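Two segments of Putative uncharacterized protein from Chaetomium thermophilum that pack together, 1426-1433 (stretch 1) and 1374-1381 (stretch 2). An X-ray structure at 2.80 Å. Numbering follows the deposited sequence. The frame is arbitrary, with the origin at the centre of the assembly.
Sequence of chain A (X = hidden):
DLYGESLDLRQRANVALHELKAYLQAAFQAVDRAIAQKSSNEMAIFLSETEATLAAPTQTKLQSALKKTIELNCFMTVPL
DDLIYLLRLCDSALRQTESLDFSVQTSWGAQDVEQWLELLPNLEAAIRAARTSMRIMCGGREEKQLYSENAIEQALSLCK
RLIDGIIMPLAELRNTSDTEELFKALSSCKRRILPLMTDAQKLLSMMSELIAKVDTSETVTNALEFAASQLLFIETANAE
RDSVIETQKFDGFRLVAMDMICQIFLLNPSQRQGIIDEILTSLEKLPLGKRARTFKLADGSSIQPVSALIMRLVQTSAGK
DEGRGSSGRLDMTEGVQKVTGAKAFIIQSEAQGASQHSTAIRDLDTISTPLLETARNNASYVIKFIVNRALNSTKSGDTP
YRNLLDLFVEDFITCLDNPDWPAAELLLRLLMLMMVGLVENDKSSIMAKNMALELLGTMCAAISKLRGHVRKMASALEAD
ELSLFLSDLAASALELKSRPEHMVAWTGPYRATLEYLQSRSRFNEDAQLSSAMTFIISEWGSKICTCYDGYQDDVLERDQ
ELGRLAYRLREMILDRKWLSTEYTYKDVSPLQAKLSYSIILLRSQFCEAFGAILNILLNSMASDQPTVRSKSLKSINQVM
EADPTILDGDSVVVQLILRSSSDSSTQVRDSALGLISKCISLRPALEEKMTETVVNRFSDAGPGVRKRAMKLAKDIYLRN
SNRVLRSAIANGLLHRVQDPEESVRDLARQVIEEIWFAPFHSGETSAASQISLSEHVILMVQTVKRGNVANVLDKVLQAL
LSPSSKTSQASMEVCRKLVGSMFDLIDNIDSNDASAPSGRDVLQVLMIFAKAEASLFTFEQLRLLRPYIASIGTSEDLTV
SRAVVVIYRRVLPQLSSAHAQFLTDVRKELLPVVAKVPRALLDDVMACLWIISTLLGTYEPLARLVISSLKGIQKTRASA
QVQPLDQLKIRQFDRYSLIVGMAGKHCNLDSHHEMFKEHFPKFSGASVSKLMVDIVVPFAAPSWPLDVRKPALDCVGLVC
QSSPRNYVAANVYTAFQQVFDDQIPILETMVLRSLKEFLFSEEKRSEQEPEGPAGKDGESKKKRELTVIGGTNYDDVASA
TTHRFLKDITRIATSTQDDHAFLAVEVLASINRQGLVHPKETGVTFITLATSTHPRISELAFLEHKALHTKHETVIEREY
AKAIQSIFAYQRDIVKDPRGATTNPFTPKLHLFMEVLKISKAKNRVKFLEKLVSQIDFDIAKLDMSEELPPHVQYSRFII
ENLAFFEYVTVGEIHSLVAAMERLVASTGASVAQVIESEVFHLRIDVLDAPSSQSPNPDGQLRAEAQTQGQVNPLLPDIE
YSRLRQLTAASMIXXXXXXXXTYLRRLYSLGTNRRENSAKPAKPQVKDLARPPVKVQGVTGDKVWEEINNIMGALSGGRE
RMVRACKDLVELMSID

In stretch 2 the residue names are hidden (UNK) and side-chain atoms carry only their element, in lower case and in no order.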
# COMPACT_ATOMS: atom_id res chain seq x y z
N GLU A 1426 -1.39 36.19 0.88
CA GLU A 1426 -0.90 37.17 1.85
C GLU A 1426 -0.60 38.51 1.18
O GLU A 1426 -1.03 39.57 1.65
CB GLU A 1426 0.34 36.62 2.55
CG GLU A 1426 1.15 37.65 3.33
CD GLU A 1426 2.37 37.03 3.99
OE1 GLU A 1426 2.45 35.79 4.06
OE2 GLU A 1426 3.25 37.80 4.44
N GLU A 1427 0.14 38.47 0.07
CA GLU A 1427 0.53 39.72 -0.59
C GLU A 1427 -0.69 40.46 -1.12
O GLU A 1427 -0.75 41.70 -1.06
CB GLU A 1427 1.51 39.43 -1.73
CG GLU A 1427 2.07 40.67 -2.40
CD GLU A 1427 2.87 41.54 -1.44
OE1 GLU A 1427 3.21 41.06 -0.34
OE2 GLU A 1427 3.16 42.70 -1.79
N ILE A 1428 -1.68 39.73 -1.65
CA ILE A 1428 -2.92 40.37 -2.08
C ILE A 1428 -3.56 41.11 -0.92
O ILE A 1428 -4.01 42.26 -1.05
CB ILE A 1428 -3.87 39.33 -2.70
CG1 ILE A 1428 -3.39 38.94 -4.10
CG2 ILE A 1428 -5.31 39.88 -2.78
CD1 ILE A 1428 -4.11 37.74 -4.68
N ASN A 1429 -3.62 40.46 0.25
CA ASN A 1429 -4.17 41.14 1.43
C ASN A 1429 -3.37 42.39 1.75
O ASN A 1429 -3.93 43.46 2.00
CB ASN A 1429 -4.19 40.18 2.62
CG ASN A 1429 -4.80 40.82 3.86
OD1 ASN A 1429 -5.75 41.60 3.77
ND2 ASN A 1429 -4.26 40.49 5.02
N ASN A 1430 -2.04 42.27 1.76
CA ASN A 1430 -1.18 43.43 2.03
C ASN A 1430 -1.54 44.59 1.11
O ASN A 1430 -1.75 45.72 1.57
CB ASN A 1430 0.29 43.04 1.85
CG ASN A 1430 0.71 41.92 2.78
OD1 ASN A 1430 -0.12 41.31 3.45
ND2 ASN A 1430 2.01 41.64 2.81
N ILE A 1431 -1.61 44.33 -0.20
CA ILE A 1431 -2.00 45.38 -1.14
C ILE A 1431 -3.37 45.93 -0.77
O ILE A 1431 -3.60 47.15 -0.82
CB ILE A 1431 -2.00 44.82 -2.58
CG1 ILE A 1431 -0.59 44.33 -2.96
CG2 ILE A 1431 -2.46 45.88 -3.57
CD1 ILE A 1431 -0.58 43.36 -4.12
N MET A 1432 -4.29 45.06 -0.37
CA MET A 1432 -5.66 45.45 -0.03
C MET A 1432 -5.78 46.03 1.37
O MET A 1432 -6.91 46.23 1.84
CB MET A 1432 -6.59 44.24 -0.18
CG MET A 1432 -6.71 43.73 -1.61
SD MET A 1432 -7.61 44.87 -2.67
CE MET A 1432 -7.33 44.13 -4.28
N GLY A 1433 -4.66 46.31 2.04
CA GLY A 1433 -4.68 47.03 3.30
C GLY A 1433 -4.19 48.46 3.21
O GLY A 1433 -3.99 49.09 4.26
N UNK A 1374 -4.78 47.68 -9.71
CA UNK A 1374 -3.77 47.30 -10.70
C UNK A 1374 -2.65 46.48 -10.07
O UNK A 1374 -2.20 45.48 -10.64
c UNK A 1374 -3.60 49.72 -13.55
c UNK A 1374 -3.20 48.54 -11.38
c UNK A 1374 -4.19 49.36 -12.20
c UNK A 1374 -4.58 50.60 -11.44
N UNK A 1375 -2.17 46.88 -8.88
CA UNK A 1375 -1.11 46.12 -8.23
C UNK A 1375 -1.57 44.70 -7.92
O UNK A 1375 -0.79 43.75 -8.03
c UNK A 1375 -0.61 49.32 -6.80
c UNK A 1375 -0.67 46.82 -6.94
c UNK A 1375 1.44 48.02 -6.28
c UNK A 1375 0.18 48.08 -7.13
N UNK A 1376 -2.84 44.53 -7.54
CA UNK A 1376 -3.37 43.19 -7.30
C UNK A 1376 -3.44 42.39 -8.60
O UNK A 1376 -3.01 41.23 -8.65
c UNK A 1376 -4.75 43.29 -6.65
N UNK A 1377 -3.97 43.00 -9.66
CA UNK A 1377 -4.02 42.34 -10.96
C UNK A 1377 -2.64 41.82 -11.34
O UNK A 1377 -2.46 40.64 -11.66
c UNK A 1377 -4.47 42.66 -13.42
c UNK A 1377 -6.04 43.65 -11.74
c UNK A 1377 -6.56 44.79 -12.59
c UNK A 1377 -4.58 43.29 -12.03
N UNK A 1378 -1.65 42.71 -11.32
CA UNK A 1378 -0.30 42.31 -11.72
C UNK A 1378 0.28 41.27 -10.77
O UNK A 1378 1.04 40.40 -11.21
c UNK A 1378 4.36 42.60 -14.99
c UNK A 1378 3.65 42.77 -16.14
c UNK A 1378 2.32 43.11 -13.72
c UNK A 1378 1.96 43.21 -12.34
c UNK A 1378 0.62 43.53 -11.78
c UNK A 1378 3.10 42.94 -11.63
c UNK A 1378 1.61 43.27 -14.92
n UNK A 1378 4.14 42.68 -12.49
c UNK A 1378 3.69 42.78 -13.78
c UNK A 1378 2.28 43.10 -16.11
N UNK A 1379 -0.05 41.35 -9.48
CA UNK A 1379 0.41 40.34 -8.54
C UNK A 1379 -0.08 38.96 -8.96
O UNK A 1379 0.71 38.02 -9.12
c UNK A 1379 -0.07 40.68 -7.13
c UNK A 1379 0.40 39.71 -6.05
c UNK A 1379 1.90 39.70 -5.88
o UNK A 1379 2.55 40.69 -6.29
o UNK A 1379 2.44 38.71 -5.35
N UNK A 1380 -1.39 38.82 -9.17
CA UNK A 1380 -1.93 37.54 -9.63
C UNK A 1380 -1.31 37.16 -10.97
O UNK A 1380 -1.07 35.98 -11.25
c UNK A 1380 -4.07 37.83 -8.34
c UNK A 1380 -4.03 36.33 -10.35
c UNK A 1380 -3.47 37.61 -9.72
N UNK A 1381 -1.04 38.15 -11.82
CA UNK A 1381 -0.45 37.88 -13.13
C UNK A 1381 0.90 37.19 -12.98
O UNK A 1381 1.12 36.11 -13.52
c UNK A 1381 3.90 39.45 -16.54
n UNK A 1381 2.58 39.37 -16.40
c UNK A 1381 0.41 39.06 -15.25
c UNK A 1381 -0.32 39.19 -13.91
n UNK A 1381 4.44 39.40 -17.75
n UNK A 1381 4.68 39.58 -15.47
c UNK A 1381 1.89 39.41 -15.12

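Position 1374 opens the helical second stretch with a side chain of four carbons, forked at the second. Its CA-to-CB bond points away from stretch 1, and no atom of the side chain comes near it. The fork one carbon beyond CB identifies Leu1374.

Position 1375 carries the same four carbons with the same fork, but here CB is directed toward stretch 1. That CB lies 3.9 Å from CG2 of Ile1431, and the backbone O of 1375 is 3.9 Å from CD1 of the same isoleucine. The residue is Leu1375, which meets its partner through the base of its side chain.

At position 1376 a single carbon follows CA. This CB approaches CE of Met1432 to 3.6 Å, and the backbone N lies 4.2 Å from CG2 of Ile1431. One carbon means Ala1376, whose small side chain accompanies the nearest backbone approach of the stretches, with its CA 6.0 Å from CA of Ile1428.

Position 1377 has four carbons, forked at the first, with one arm two carbons long. None reaches stretch 1, and the branching gives Ile1377.

Position 1378 bears one carbon followed by fused five- and six-membered rings holding eight carbons and one nitrogen. This indole belongs to Trp1378, and it too makes no contact with stretch 1.

Position 1379 points toward stretch 1 with three carbons, the third carrying two oxygens. Its CB is 4.1 Å from CD1 of Ile1431. The chain length and terminal carboxylate define Glu1379, whose CG lies 4.3 Å from CG1 of Ile1428 and whose OE2 is 3.6 Å from CG of Glu1427.

Position 1380 has three carbons, two of them carried by CB, and is therefore Val1380. Its CG2 packs 3.7 Å from CD1 of Ile1428.

Position 1381 ends the stretch with three carbons, a nitrogen, and a carbon bearing two further nitrogens. This guanidinium marks Arg1381, which remains out of reach of stretch 1 and hydrogen-bonds elsewhere in the structure.

The two helices run nearly antiparallel, at 170°, with their axes 9.6 Å apart at closest approach. Accordingly, Ile1428 meets Val1380 while Ile1431 and Met1432, farther along stretch 1, reach back to Leu1375 and Ala1376. Met1432 is the first residue to leave helical geometry, yet the end of its side chain still comes nearer to stretch 2. No hydrogen bond crosses the interface; apolar packing dominates its 325 Å² of buried surface, with the aliphatic part of Glu1379 adding to the contact.

Stretch 2 1374-1381: LLAIWEVR
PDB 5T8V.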